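PDB 1R9D: glycerol dehydratase from Clostridium butyricum, which probably dehydrates glycerol to 3-hydroxypropionaldehyde without coenzyme B12, as a radical lyase of the glycyl radical enzyme family. Local coordinates for residues T65-E70 and L318-K323; E262-F267 and D312-K317; F269-I274 and M338-I343; P294-E297 and T303-F306; F306-I311 and A362-V367. One frame throughout, in Å; residues are numbered along the deposited sequence.

Interaction 1. Residues T65-E70 and L318-K323; sequences TIRDQE and LNDINK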
# COMPACT_ATOMS: atom_id res chain seq x y z
N THR A 65 21.12 -29.78 -3.93
CA THR A 65 22.00 -30.60 -4.76
C THR A 65 23.47 -30.28 -4.60
O THR A 65 23.87 -29.11 -4.58
CB THR A 65 21.67 -30.46 -6.27
OG1 THR A 65 20.31 -30.83 -6.52
CG2 THR A 65 22.59 -31.36 -7.10
N ILE A 66 24.28 -31.32 -4.48
CA ILE A 66 25.72 -31.17 -4.39
C ILE A 66 26.24 -31.97 -5.57
O ILE A 66 26.08 -33.19 -5.63
CB ILE A 66 26.29 -31.74 -3.07
CG1 ILE A 66 25.81 -30.88 -1.89
CG2 ILE A 66 27.82 -31.75 -3.12
CD1 ILE A 66 26.46 -31.21 -0.56
N ARG A 67 26.82 -31.28 -6.55
CA ARG A 67 27.33 -31.93 -7.75
C ARG A 67 28.67 -32.59 -7.49
O ARG A 67 29.41 -32.19 -6.59
CB ARG A 67 27.43 -30.91 -8.89
CG ARG A 67 26.15 -30.11 -9.11
CD ARG A 67 26.22 -29.26 -10.37
NE ARG A 67 25.19 -28.23 -10.43
CZ ARG A 67 23.88 -28.46 -10.47
NH1 ARG A 67 23.41 -29.70 -10.48
NH2 ARG A 67 23.02 -27.45 -10.51
N ASP A 68 28.98 -33.62 -8.27
CA ASP A 68 30.24 -34.35 -8.10
C ASP A 68 31.49 -33.47 -8.15
O ASP A 68 31.61 -32.60 -9.01
CB ASP A 68 30.35 -35.45 -9.15
CG ASP A 68 29.11 -36.33 -9.21
OD1 ASP A 68 28.65 -36.80 -8.14
OD2 ASP A 68 28.59 -36.55 -10.33
N GLN A 69 32.40 -33.71 -7.21
CA GLN A 69 33.67 -33.00 -7.12
C GLN A 69 33.63 -31.52 -6.72
O GLN A 69 34.66 -30.84 -6.77
CB GLN A 69 34.44 -33.15 -8.44
CG GLN A 69 34.76 -34.59 -8.83
CD GLN A 69 35.44 -35.36 -7.71
OE1 GLN A 69 36.42 -34.90 -7.12
NE2 GLN A 69 34.92 -36.55 -7.41
N GLU A 70 32.47 -31.02 -6.32
CA GLU A 70 32.36 -29.62 -5.92
C GLU A 70 33.05 -29.33 -4.58
O GLU A 70 33.01 -30.15 -3.66
CB GLU A 70 30.89 -29.20 -5.82
CG GLU A 70 30.26 -28.77 -7.14
CD GLU A 70 28.85 -28.21 -6.96
OE1 GLU A 70 28.39 -27.46 -7.84
OE2 GLU A 70 28.20 -28.54 -5.94
N LEU A 318 29.14 -19.39 -10.70
CA LEU A 318 28.49 -18.23 -11.29
C LEU A 318 27.91 -18.54 -12.67
O LEU A 318 27.09 -17.80 -13.20
CB LEU A 318 29.48 -17.06 -11.38
CG LEU A 318 29.86 -16.41 -10.04
CD1 LEU A 318 31.17 -15.67 -10.17
CD2 LEU A 318 28.74 -15.47 -9.59
N ASN A 319 28.34 -19.66 -13.26
CA ASN A 319 27.85 -20.08 -14.57
C ASN A 319 26.71 -21.09 -14.42
O ASN A 319 26.10 -21.51 -15.41
CB ASN A 319 28.99 -20.72 -15.37
CG ASN A 319 29.93 -19.69 -15.98
OD1 ASN A 319 29.65 -19.13 -17.03
ND2 ASN A 319 31.04 -19.44 -15.30
N ASP A 320 26.41 -21.46 -13.19
CA ASP A 320 25.36 -22.43 -12.92
C ASP A 320 23.97 -21.81 -12.94
O ASP A 320 22.98 -22.47 -13.23
CB ASP A 320 25.60 -23.10 -11.57
CG ASP A 320 24.86 -24.41 -11.43
OD1 ASP A 320 24.63 -24.85 -10.28
OD2 ASP A 320 24.51 -25.00 -12.48
N ILE A 321 23.90 -20.52 -12.63
CA ILE A 321 22.63 -19.80 -12.60
C ILE A 321 22.14 -19.43 -14.00
O ILE A 321 22.93 -19.02 -14.85
CB ILE A 321 22.76 -18.51 -11.75
CG1 ILE A 321 23.24 -18.89 -10.34
CG2 ILE A 321 21.43 -17.77 -11.69
CD1 ILE A 321 23.41 -17.71 -9.40
N ASN A 322 20.84 -19.60 -14.24
CA ASN A 322 20.25 -19.26 -15.53
C ASN A 322 18.88 -18.65 -15.28
O ASN A 322 18.35 -18.74 -14.17
CB ASN A 322 20.14 -20.48 -16.44
CG ASN A 322 20.19 -20.12 -17.92
OD1 ASN A 322 19.90 -18.98 -18.30
ND2 ASN A 322 20.53 -21.09 -18.76
N LYS A 323 18.29 -18.07 -16.33
CA LYS A 323 17.00 -17.40 -16.22
C LYS A 323 16.23 -17.44 -17.53
O LYS A 323 16.64 -16.84 -18.52
CB LYS A 323 17.23 -15.94 -15.80
CG LYS A 323 16.02 -15.02 -15.88
CD LYS A 323 16.44 -13.59 -15.51
CE LYS A 323 15.28 -12.61 -15.55
NZ LYS A 323 15.73 -11.25 -15.14
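A buried salt bridge between two loops, one following helix 47-61 and the other following helix 304-317, pairs Arg67 with Asp320. The two side chains come from opposite directions, and their CA atoms remain 11.0 Å apart, so the long arginine does most of the spanning: its chain is extended from CG to NE. Arg67 NH2 lies 3.1 Å from Asp320 OD1 in a nearly straight bond (162°) that stays in the guanidinium plane and uses the syn lone pair of the oxygen. Arg67 NE makes a weak second bond to the same Asp320 OD1 at 3.4 Å. One oxygen thus takes both N-H groups, and since the carboxylate plane stands 87° to the guanidinium, this is not the coplanar two-oxygen pairing. The arginine begins a type II beta turn, closed by the bond of Glu70 N to Arg67 O at 3.3 Å, with Gln69 at the positive phi of its third position. Glu70 also reaches back across the turn: its OE2 accepts from Arg67 N at 3.1 Å, met from well above the carboxylate plane. Elsewhere Arg67 NH2 and NH1 bond the carbonyls of Thr77 and Lys78, while Asp320 OD2 accepts from Arg81 N, which fixes both flat groups. Lys317 forms a salt bridge with Glu70 and a long, weak ion pair with Asp320, probably easing the repulsion between the two carboxylates.

Interaction 2. Residues E262-F267 and D312-K317; sequences EACQLF and DCIWIK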
# COMPACT_ATOMS: atom_id res chain seq x y z
N GLU A 262 36.04 -20.50 4.12
CA GLU A 262 34.79 -20.07 4.74
C GLU A 262 34.24 -18.82 4.05
O GLU A 262 33.03 -18.71 3.83
CB GLU A 262 35.00 -19.79 6.23
CG GLU A 262 35.21 -21.05 7.07
CD GLU A 262 35.61 -20.74 8.50
OE1 GLU A 262 35.79 -21.70 9.29
OE2 GLU A 262 35.76 -19.54 8.84
N ALA A 263 35.12 -17.89 3.71
CA ALA A 263 34.70 -16.66 3.03
C ALA A 263 34.13 -16.99 1.64
O ALA A 263 33.10 -16.45 1.25
CB ALA A 263 35.88 -15.70 2.91
N CYS A 264 34.80 -17.89 0.92
CA CYS A 264 34.34 -18.28 -0.42
C CYS A 264 32.97 -18.96 -0.38
O CYS A 264 32.11 -18.70 -1.23
CB CYS A 264 35.35 -19.22 -1.09
SG CYS A 264 36.87 -18.43 -1.65
N GLN A 265 32.77 -19.84 0.59
CA GLN A 265 31.50 -20.55 0.69
C GLN A 265 30.36 -19.63 1.14
O GLN A 265 29.26 -19.72 0.61
CB GLN A 265 31.61 -21.73 1.66
CG GLN A 265 30.31 -22.52 1.79
CD GLN A 265 29.88 -23.18 0.49
OE1 GLN A 265 30.45 -24.19 0.07
NE2 GLN A 265 28.89 -22.60 -0.17
N LEU A 266 30.63 -18.76 2.10
CA LEU A 266 29.60 -17.84 2.58
C LEU A 266 29.24 -16.84 1.48
O LEU A 266 28.08 -16.47 1.32
CB LEU A 266 30.09 -17.11 3.84
CG LEU A 266 29.11 -16.12 4.49
CD1 LEU A 266 27.74 -16.74 4.65
CD2 LEU A 266 29.66 -15.68 5.84
N PHE A 267 30.25 -16.42 0.72
CA PHE A 267 30.01 -15.49 -0.38
C PHE A 267 28.99 -16.11 -1.32
O PHE A 267 28.00 -15.48 -1.68
CB PHE A 267 31.30 -15.23 -1.17
CG PHE A 267 31.06 -14.65 -2.53
CD1 PHE A 267 30.77 -13.30 -2.68
CD2 PHE A 267 31.07 -15.47 -3.66
CE1 PHE A 267 30.48 -12.77 -3.94
CE2 PHE A 267 30.78 -14.95 -4.92
CZ PHE A 267 30.48 -13.59 -5.05
N ASP A 312 38.39 -20.58 -8.67
CA ASP A 312 37.95 -21.20 -9.92
C ASP A 312 36.58 -21.85 -9.72
O ASP A 312 35.73 -21.80 -10.61
CB ASP A 312 38.95 -22.27 -10.39
CG ASP A 312 40.29 -21.68 -10.80
OD1 ASP A 312 40.37 -20.46 -11.07
OD2 ASP A 312 41.28 -22.45 -10.87
N CYS A 313 36.36 -22.46 -8.56
CA CYS A 313 35.08 -23.10 -8.28
C CYS A 313 33.96 -22.06 -8.24
O CYS A 313 32.86 -22.31 -8.71
CB CYS A 313 35.13 -23.87 -6.96
SG CYS A 313 36.05 -25.42 -7.08
N ILE A 314 34.26 -20.89 -7.67
CA ILE A 314 33.27 -19.82 -7.59
C ILE A 314 32.94 -19.37 -9.01
O ILE A 314 31.78 -19.12 -9.35
CB ILE A 314 33.79 -18.62 -6.77
CG1 ILE A 314 33.80 -18.98 -5.27
CG2 ILE A 314 32.91 -17.40 -7.01
CD1 ILE A 314 34.40 -17.91 -4.38
N TRP A 315 33.97 -19.26 -9.85
CA TRP A 315 33.76 -18.86 -11.24
C TRP A 315 32.77 -19.84 -11.88
O TRP A 315 31.81 -19.43 -12.54
CB TRP A 315 35.08 -18.88 -12.01
CG TRP A 315 35.66 -17.52 -12.33
CD1 TRP A 315 36.05 -17.07 -13.56
CD2 TRP A 315 35.94 -16.46 -11.41
NE1 TRP A 315 36.56 -15.80 -13.46
CE2 TRP A 315 36.50 -15.40 -12.15
CE3 TRP A 315 35.78 -16.30 -10.02
CZ2 TRP A 315 36.90 -14.19 -11.56
CZ3 TRP A 315 36.17 -15.10 -9.43
CH2 TRP A 315 36.73 -14.06 -10.20
N ILE A 316 32.99 -21.13 -11.68
CA ILE A 316 32.10 -22.13 -12.25
C ILE A 316 30.67 -22.01 -11.71
O ILE A 316 29.70 -22.12 -12.46
CB ILE A 316 32.64 -23.56 -12.03
CG1 ILE A 316 33.96 -23.72 -12.80
CG2 ILE A 316 31.63 -24.59 -12.49
CD1 ILE A 316 34.65 -25.06 -12.61
N LYS A 317 30.53 -21.79 -10.40
CA LYS A 317 29.21 -21.66 -9.79
C LYS A 317 28.44 -20.48 -10.40
O LYS A 317 27.23 -20.56 -10.61
CB LYS A 317 29.32 -21.45 -8.27
CG LYS A 317 29.88 -22.65 -7.51
CD LYS A 317 29.08 -23.92 -7.76
CE LYS A 317 27.62 -23.77 -7.36
NZ LYS A 317 26.82 -24.98 -7.73
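Ile314 overlaps Cys264 with one branch and Phe267 with the other, and these two pairs make up the contact. The CD1 methyl of Ile314 touches Cys264 on two atoms, lying 3.7 Å from Cys264 CB and also 3.7 Å from Cys264 SG. The shorter branch works separately: Ile314 CG2 approaches Phe267 CE2 at 3.9 Å, coming in obliquely to the ring. A looser touch, 4.2 Å between Phe267 CD2 and Ile314 CD1, links the two halves. The split follows from the isoleucine torsion. With chi1 at -74°, CG2 is anti to the backbone N and CG1 anti to the carbonyl carbon, which spreads the branches toward partners three residues apart on the facing helix. The backbones come close here, Cys264 CA being 7.4 Å from Ile314 CA, which agrees with a small side chain at position 264. Every touching residue is buried. Phe267 is held further by an edge-to-face meeting with Phe288 and by the ring of Tyr169, while Met292 and Ile72 pack on Cys264. On another side of the second helix, Asp312 is hydrogen-bonded to His368. Apolar packing at an i, i+3 spacing, between one turn of helix 260-277 and the later half of helix 304-317, is ordinary core-forming helix-helix packing, here within the pyruvate formate lyase-like part of the enzyme.

Interaction 3. Residues F269-I274 and M338-I343; sequences FIHAII and MYQNLI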
# COMPACT_ATOMS: atom_id res chain seq x y z
N PHE A 269 26.76 -18.48 -0.80
CA PHE A 269 25.42 -18.63 -0.23
C PHE A 269 24.69 -17.29 -0.27
O PHE A 269 23.50 -17.24 -0.56
CB PHE A 269 25.48 -19.15 1.21
CG PHE A 269 25.61 -20.65 1.31
CD1 PHE A 269 24.72 -21.48 0.62
CD2 PHE A 269 26.60 -21.22 2.09
CE1 PHE A 269 24.83 -22.87 0.72
CE2 PHE A 269 26.71 -22.61 2.19
CZ PHE A 269 25.83 -23.44 1.50
N ILE A 270 25.39 -16.20 0.03
CA ILE A 270 24.76 -14.89 -0.02
C ILE A 270 24.26 -14.65 -1.45
O ILE A 270 23.09 -14.34 -1.68
CB ILE A 270 25.76 -13.76 0.32
CG1 ILE A 270 26.19 -13.87 1.78
CG2 ILE A 270 25.13 -12.40 0.06
CD1 ILE A 270 27.37 -12.99 2.13
N HIS A 271 25.16 -14.82 -2.41
CA HIS A 271 24.84 -14.62 -3.82
C HIS A 271 23.72 -15.54 -4.29
O HIS A 271 22.77 -15.10 -4.95
CB HIS A 271 26.09 -14.86 -4.68
CG HIS A 271 25.97 -14.37 -6.09
ND1 HIS A 271 26.15 -13.05 -6.44
CD2 HIS A 271 25.65 -15.03 -7.23
CE1 HIS A 271 25.96 -12.91 -7.74
NE2 HIS A 271 25.65 -14.10 -8.24
N ALA A 272 23.81 -16.82 -3.95
CA ALA A 272 22.80 -17.78 -4.36
C ALA A 272 21.40 -17.47 -3.84
O ALA A 272 20.43 -17.47 -4.60
CB ALA A 272 23.21 -19.19 -3.93
N ILE A 273 21.28 -17.19 -2.54
CA ILE A 273 19.98 -16.91 -1.96
C ILE A 273 19.32 -15.66 -2.55
O ILE A 273 18.10 -15.59 -2.66
CB ILE A 273 20.08 -16.81 -0.42
CG1 ILE A 273 20.61 -18.14 0.13
CG2 ILE A 273 18.71 -16.52 0.18
CD1 ILE A 273 20.96 -18.12 1.60
N ILE A 274 20.12 -14.68 -2.96
CA ILE A 274 19.56 -13.48 -3.57
C ILE A 274 18.79 -13.92 -4.82
O ILE A 274 17.68 -13.44 -5.09
CB ILE A 274 20.66 -12.48 -3.99
CG1 ILE A 274 21.27 -11.83 -2.75
CG2 ILE A 274 20.08 -11.42 -4.92
CD1 ILE A 274 22.43 -10.89 -3.04
N MET A 338 23.37 -13.65 -17.37
CA MET A 338 22.96 -13.27 -16.02
C MET A 338 23.60 -11.93 -15.66
O MET A 338 23.20 -11.28 -14.69
CB MET A 338 23.36 -14.32 -14.98
CG MET A 338 22.53 -15.60 -15.05
SD MET A 338 20.76 -15.31 -15.12
CE MET A 338 20.45 -14.51 -13.53
N TYR A 339 24.60 -11.53 -16.44
CA TYR A 339 25.31 -10.26 -16.25
C TYR A 339 25.85 -9.99 -14.84
O TYR A 339 25.67 -8.91 -14.29
CB TYR A 339 24.39 -9.09 -16.63
CG TYR A 339 23.71 -9.23 -17.98
CD1 TYR A 339 22.45 -9.80 -18.09
CD2 TYR A 339 24.34 -8.79 -19.14
CE1 TYR A 339 21.82 -9.93 -19.33
CE2 TYR A 339 23.73 -8.92 -20.39
CZ TYR A 339 22.47 -9.49 -20.47
OH TYR A 339 21.86 -9.62 -21.70
N GLN A 340 26.53 -10.97 -14.26
CA GLN A 340 27.09 -10.81 -12.92
C GLN A 340 28.48 -10.20 -13.03
O GLN A 340 29.48 -10.90 -13.18
CB GLN A 340 27.15 -12.18 -12.23
CG GLN A 340 25.80 -12.87 -12.20
CD GLN A 340 25.90 -14.37 -11.95
OE1 GLN A 340 25.48 -14.87 -10.91
NE2 GLN A 340 26.46 -15.08 -12.92
N ASN A 341 28.55 -8.87 -12.96
CA ASN A 341 29.82 -8.18 -13.10
C ASN A 341 30.68 -8.22 -11.85
O ASN A 341 30.23 -7.92 -10.75
CB ASN A 341 29.58 -6.72 -13.53
CG ASN A 341 30.78 -6.12 -14.25
OD1 ASN A 341 31.85 -5.97 -13.67
ND2 ASN A 341 30.61 -5.81 -15.53
N LEU A 342 31.93 -8.62 -12.05
CA LEU A 342 32.91 -8.70 -10.97
C LEU A 342 34.10 -7.88 -11.45
O LEU A 342 34.64 -8.14 -12.52
CB LEU A 342 33.31 -10.17 -10.73
CG LEU A 342 34.24 -10.48 -9.55
CD1 LEU A 342 34.05 -11.95 -9.13
CD2 LEU A 342 35.68 -10.20 -9.94
N ILE A 343 34.50 -6.88 -10.67
CA ILE A 343 35.59 -6.00 -11.07
C ILE A 343 36.78 -6.03 -10.12
O ILE A 343 36.63 -6.25 -8.92
CB ILE A 343 35.04 -4.55 -11.20
CG1 ILE A 343 36.03 -3.66 -11.96
CG2 ILE A 343 34.77 -3.98 -9.82
CD1 ILE A 343 35.35 -2.44 -12.57
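The direct contact is one hydrogen bond, from His271 on helix 260-277 to Gln340 just ahead of strand 341-344. His271 NE2 donates to Gln340 OE1 over 2.8 Å, with a nearly straight angle of 165° at the hydrogen. The oxygen sits at the edge of the imidazole and close to the ring plane. Seen from the amide the fit is less flat: the donor is tilted 30° from the carbonyl plane, and the ring and amide planes are well off parallel. His271 has CG anti to the backbone N (chi1 -166°), and the glutamine is extended beyond CG, so the pair meets although the CA atoms of His271 and Gln340 are 10.1 Å apart. His271 ND1 is paired with Tyr169 OH, while Gln340 NE2 bonds Leu318 O and Gln373 OE1. Nonpolar contact to the histidine comes from Ile283 and Leu318, outside the two segments. In the backbone, Gln340 and Leu342 bond residues of the parallel strand 375-380, which places the glutamine immediately before an outermost strand of its sheet within the chain. The bound glycerol is about 10 Å from the Gln340 side chain, too far for contact. Leu318 O, a backbone carbonyl that can only accept, supports placing the NH2 of Gln340 on its side and the oxygen toward the histidine, consistent with a proton on His271 NE2; if the ring is neutral, ND1 would then act as acceptor toward Tyr169.

Interaction 4. Residues P294-E297 and T303-F306; sequences PYYE and TDKF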
# COMPACT_ATOMS: atom_id res chain seq x y z
N PRO A 294 41.25 -9.62 2.36
CA PRO A 294 41.57 -9.73 3.79
C PRO A 294 41.53 -11.17 4.31
O PRO A 294 42.36 -11.56 5.13
CB PRO A 294 40.52 -8.84 4.44
CG PRO A 294 40.36 -7.75 3.42
CD PRO A 294 40.28 -8.53 2.13
N TYR A 295 40.58 -11.96 3.84
CA TYR A 295 40.47 -13.35 4.27
C TYR A 295 41.60 -14.19 3.70
O TYR A 295 42.08 -15.12 4.34
CB TYR A 295 39.11 -13.92 3.88
CG TYR A 295 37.96 -13.20 4.55
CD1 TYR A 295 37.38 -12.08 3.97
CD2 TYR A 295 37.50 -13.60 5.81
CE1 TYR A 295 36.38 -11.36 4.62
CE2 TYR A 295 36.50 -12.89 6.47
CZ TYR A 295 35.94 -11.77 5.87
OH TYR A 295 34.97 -11.05 6.53
N TYR A 296 42.04 -13.87 2.48
CA TYR A 296 43.14 -14.60 1.87
C TYR A 296 44.44 -14.27 2.59
O TYR A 296 45.23 -15.16 2.90
CB TYR A 296 43.28 -14.22 0.39
CG TYR A 296 44.65 -14.57 -0.17
CD1 TYR A 296 44.98 -15.88 -0.52
CD2 TYR A 296 45.62 -13.58 -0.32
CE1 TYR A 296 46.25 -16.20 -1.00
CE2 TYR A 296 46.90 -13.89 -0.79
CZ TYR A 296 47.20 -15.20 -1.13
OH TYR A 296 48.47 -15.49 -1.58
N GLU A 297 44.66 -12.99 2.84
CA GLU A 297 45.88 -12.54 3.50
C GLU A 297 46.01 -13.04 4.94
O GLU A 297 47.10 -13.41 5.37
CB GLU A 297 45.95 -11.00 3.50
CG GLU A 297 47.24 -10.44 4.09
CD GLU A 297 48.47 -10.74 3.25
OE1 GLU A 297 48.65 -11.91 2.83
OE2 GLU A 297 49.28 -9.81 3.01
N THR A 303 47.32 -22.54 0.82
CA THR A 303 48.34 -22.37 -0.21
C THR A 303 47.72 -21.61 -1.37
O THR A 303 46.50 -21.64 -1.55
CB THR A 303 48.84 -23.73 -0.75
OG1 THR A 303 47.76 -24.41 -1.40
CG2 THR A 303 49.36 -24.59 0.40
N ASP A 304 48.54 -20.94 -2.17
CA ASP A 304 48.01 -20.19 -3.30
C ASP A 304 47.29 -21.09 -4.30
O ASP A 304 46.28 -20.70 -4.88
CB ASP A 304 49.12 -19.42 -4.02
CG ASP A 304 49.74 -18.34 -3.15
OD1 ASP A 304 49.01 -17.76 -2.32
OD2 ASP A 304 50.95 -18.07 -3.30
N LYS A 305 47.81 -22.30 -4.48
CA LYS A 305 47.19 -23.22 -5.42
C LYS A 305 45.76 -23.57 -5.03
O LYS A 305 44.88 -23.65 -5.88
CB LYS A 305 48.02 -24.50 -5.56
CG LYS A 305 47.49 -25.42 -6.64
CD LYS A 305 48.37 -26.65 -6.86
CE LYS A 305 47.83 -27.49 -8.01
NZ LYS A 305 48.64 -28.71 -8.27
N PHE A 306 45.53 -23.78 -3.73
CA PHE A 306 44.19 -24.12 -3.27
C PHE A 306 43.29 -22.89 -3.26
O PHE A 306 42.09 -22.99 -3.56
CB PHE A 306 44.23 -24.74 -1.86
CG PHE A 306 42.91 -25.30 -1.41
CD1 PHE A 306 42.20 -26.19 -2.22
CD2 PHE A 306 42.36 -24.93 -0.19
CE1 PHE A 306 40.97 -26.70 -1.82
CE2 PHE A 306 41.12 -25.44 0.22
CZ PHE A 306 40.42 -26.32 -0.60
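Tyr296 meets Asp304 through a single polar contact, the phenol OH donating to the carboxylate. Asp304 OD1 lies only 2.4 Å from Tyr296 OH; this is very short for a hydrogen bond, so its exact length is doubtful. The oxygen lies at the ring edge near the ring plane and is also 3.4 Å from Tyr296 CE1. The conformations explain the meeting, because neither CB points straight at the other segment. Tyr296 carries CG anti to the backbone N (chi1 161°), sending the ring across the gap; Asp304 keeps CG beside its own N (chi1 -65°), and the carboxylate swings round to the phenol. The two side chains approach at a slant, with ring and carboxylate planes 34° apart. Farther down the tyrosine, Phe260, Lys357 and Met361 pack on it from two other helices. On the other side of the contact, Thr303 OG1 accepts from Phe306 N at 3.3 Å. That bond makes Thr303 the N-cap of helix 304-317, with Asp304 in its first turn, where a carboxylate would probably be favoured by the helix dipole. Two consecutive helices, joined by a short surface loop and bridged near it by this contact of doubtful length, form a helical hairpin.

Interaction 5. Residues F306-I311 and A362-V367; sequences FAQELI and ALEAAV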
# COMPACT_ATOMS: atom_id res chain seq x y z
N PHE A 306 45.53 -23.78 -3.73
CA PHE A 306 44.19 -24.12 -3.27
C PHE A 306 43.29 -22.89 -3.26
O PHE A 306 42.09 -22.99 -3.56
CB PHE A 306 44.23 -24.74 -1.86
CG PHE A 306 42.91 -25.30 -1.41
CD1 PHE A 306 42.20 -26.19 -2.22
CD2 PHE A 306 42.36 -24.93 -0.19
CE1 PHE A 306 40.97 -26.70 -1.82
CE2 PHE A 306 41.12 -25.44 0.22
CZ PHE A 306 40.42 -26.32 -0.60
N ALA A 307 43.85 -21.74 -2.92
CA ALA A 307 43.08 -20.50 -2.91
C ALA A 307 42.60 -20.26 -4.34
O ALA A 307 41.45 -19.89 -4.57
CB ALA A 307 43.95 -19.33 -2.44
N GLN A 308 43.49 -20.49 -5.31
CA GLN A 308 43.14 -20.30 -6.71
C GLN A 308 42.09 -21.31 -7.15
O GLN A 308 41.19 -20.98 -7.92
CB GLN A 308 44.38 -20.42 -7.60
CG GLN A 308 44.10 -20.17 -9.08
CD GLN A 308 43.70 -18.72 -9.37
OE1 GLN A 308 44.44 -17.79 -9.07
NE2 GLN A 308 42.52 -18.54 -9.96
N GLU A 309 42.18 -22.55 -6.68
CA GLU A 309 41.20 -23.56 -7.06
C GLU A 309 39.81 -23.20 -6.53
O GLU A 309 38.80 -23.43 -7.19
CB GLU A 309 41.62 -24.96 -6.56
CG GLU A 309 40.66 -26.09 -6.95
CD GLU A 309 41.20 -27.47 -6.60
OE1 GLU A 309 41.85 -27.61 -5.54
OE2 GLU A 309 40.96 -28.43 -7.37
N LEU A 310 39.76 -22.61 -5.33
CA LEU A 310 38.49 -22.21 -4.74
C LEU A 310 37.86 -21.07 -5.54
O LEU A 310 36.64 -21.04 -5.75
CB LEU A 310 38.70 -21.77 -3.29
CG LEU A 310 38.99 -22.90 -2.30
CD1 LEU A 310 39.30 -22.32 -0.93
CD2 LEU A 310 37.79 -23.83 -2.22
N ILE A 311 38.69 -20.14 -5.99
CA ILE A 311 38.20 -19.03 -6.80
C ILE A 311 37.68 -19.61 -8.11
O ILE A 311 36.63 -19.20 -8.60
CB ILE A 311 39.32 -17.99 -7.04
CG1 ILE A 311 39.67 -17.30 -5.72
CG2 ILE A 311 38.88 -16.95 -8.07
CD1 ILE A 311 40.75 -16.23 -5.82
N ALA A 362 41.88 -13.31 -9.91
CA ALA A 362 40.62 -13.21 -10.63
C ALA A 362 40.91 -13.28 -12.13
O ALA A 362 40.20 -13.94 -12.88
CB ALA A 362 39.92 -11.89 -10.29
N LEU A 363 41.97 -12.59 -12.55
CA LEU A 363 42.37 -12.60 -13.95
C LEU A 363 42.77 -14.03 -14.33
O LEU A 363 42.45 -14.52 -15.41
CB LEU A 363 43.54 -11.64 -14.17
CG LEU A 363 43.27 -10.15 -13.89
CD1 LEU A 363 44.55 -9.35 -14.09
CD2 LEU A 363 42.19 -9.64 -14.81
N GLU A 364 43.47 -14.70 -13.42
CA GLU A 364 43.92 -16.07 -13.64
C GLU A 364 42.73 -17.01 -13.80
O GLU A 364 42.71 -17.86 -14.68
CB GLU A 364 44.80 -16.52 -12.47
CG GLU A 364 45.70 -17.70 -12.78
CD GLU A 364 46.93 -17.31 -13.59
OE1 GLU A 364 47.68 -18.21 -14.01
OE2 GLU A 364 47.14 -16.09 -13.80
N ALA A 365 41.72 -16.84 -12.94
CA ALA A 365 40.52 -17.68 -12.98
C ALA A 365 39.80 -17.63 -14.32
O ALA A 365 39.26 -18.64 -14.77
CB ALA A 365 39.56 -17.28 -11.85
N ALA A 366 39.78 -16.46 -14.95
CA ALA A 366 39.11 -16.34 -16.24
C ALA A 366 39.74 -17.26 -17.28
O ALA A 366 39.05 -17.82 -18.13
CB ALA A 366 39.16 -14.89 -16.72
N VAL A 367 41.06 -17.43 -17.20
CA VAL A 367 41.77 -18.30 -18.14
C VAL A 367 41.65 -19.77 -17.75
O VAL A 367 41.68 -20.65 -18.62
CB VAL A 367 43.26 -17.92 -18.23
CG1 VAL A 367 43.94 -18.75 -19.31
CG2 VAL A 367 43.39 -16.44 -18.54
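Gln308, the first residue of 306-311 to touch, lays its amide over Glu364 and Ala365. Its CG runs anti to the backbone N (chi1 -177°) and the chain then bends at chi2, which brings the amide flat end alongside the facing helix. Gln308 OE1 packs on the aliphatic part of Glu364, 3.6 Å from Glu364 CB, the two side chains crossing at about a right angle. The other end of the amide, Gln308 NE2, rests 3.7 Å from Ala365 CB. It also comes 3.5 Å from Ala365 N, but its hydrogen bonds are to Asp312 OD1 and Met361 O, so the nitrogen links helix 304-317 to helix 357-369. One turn on, Ile311 brings CG2 to 3.9 Å from Ala365 CB. Here the backbones are nearest, with 6.7 Å between the CA atoms of Ile311 and Ala365, as the small alanine permits. Glu364 starts toward the interface and turns its carboxylate off elsewhere, where OE1 accepts from Ser7 N and OE2 makes a salt bridge with Arg391. The axes of these two helix segments pass 9.7 Å apart at a signed crossing angle of -62°, a steep crossing that limits the contact to a short patch. Helix 260-277 packs on helix 304-317 through Phe260, which touches Ile311, while helix 386-397 covers the other flank of helix 357-369, with Leu395 against Leu363 and Ala366.

All five contacts lie in the pyruvate formate lyase-like region, and helix 304-317 is the most shared element: interactions 2, 4 and 5 use it and the loop of interaction 1 follows it. Interactions 2 and 3 also share helix 260-277. The spacing is close, with centres 10 Å apart for interactions 2 and 5 and 11 Å for 1 and 2, whereas 1 and 4 are 23 Å apart. Along the chain interaction 4 is the most local, bridging neighbouring helices; interaction 1 spans the longest stretch. Trp315 packs both on Leu342 and on 362-367, and Lys323 packs on Met338, so the helices, loops and edge strand form one continuous packed unit.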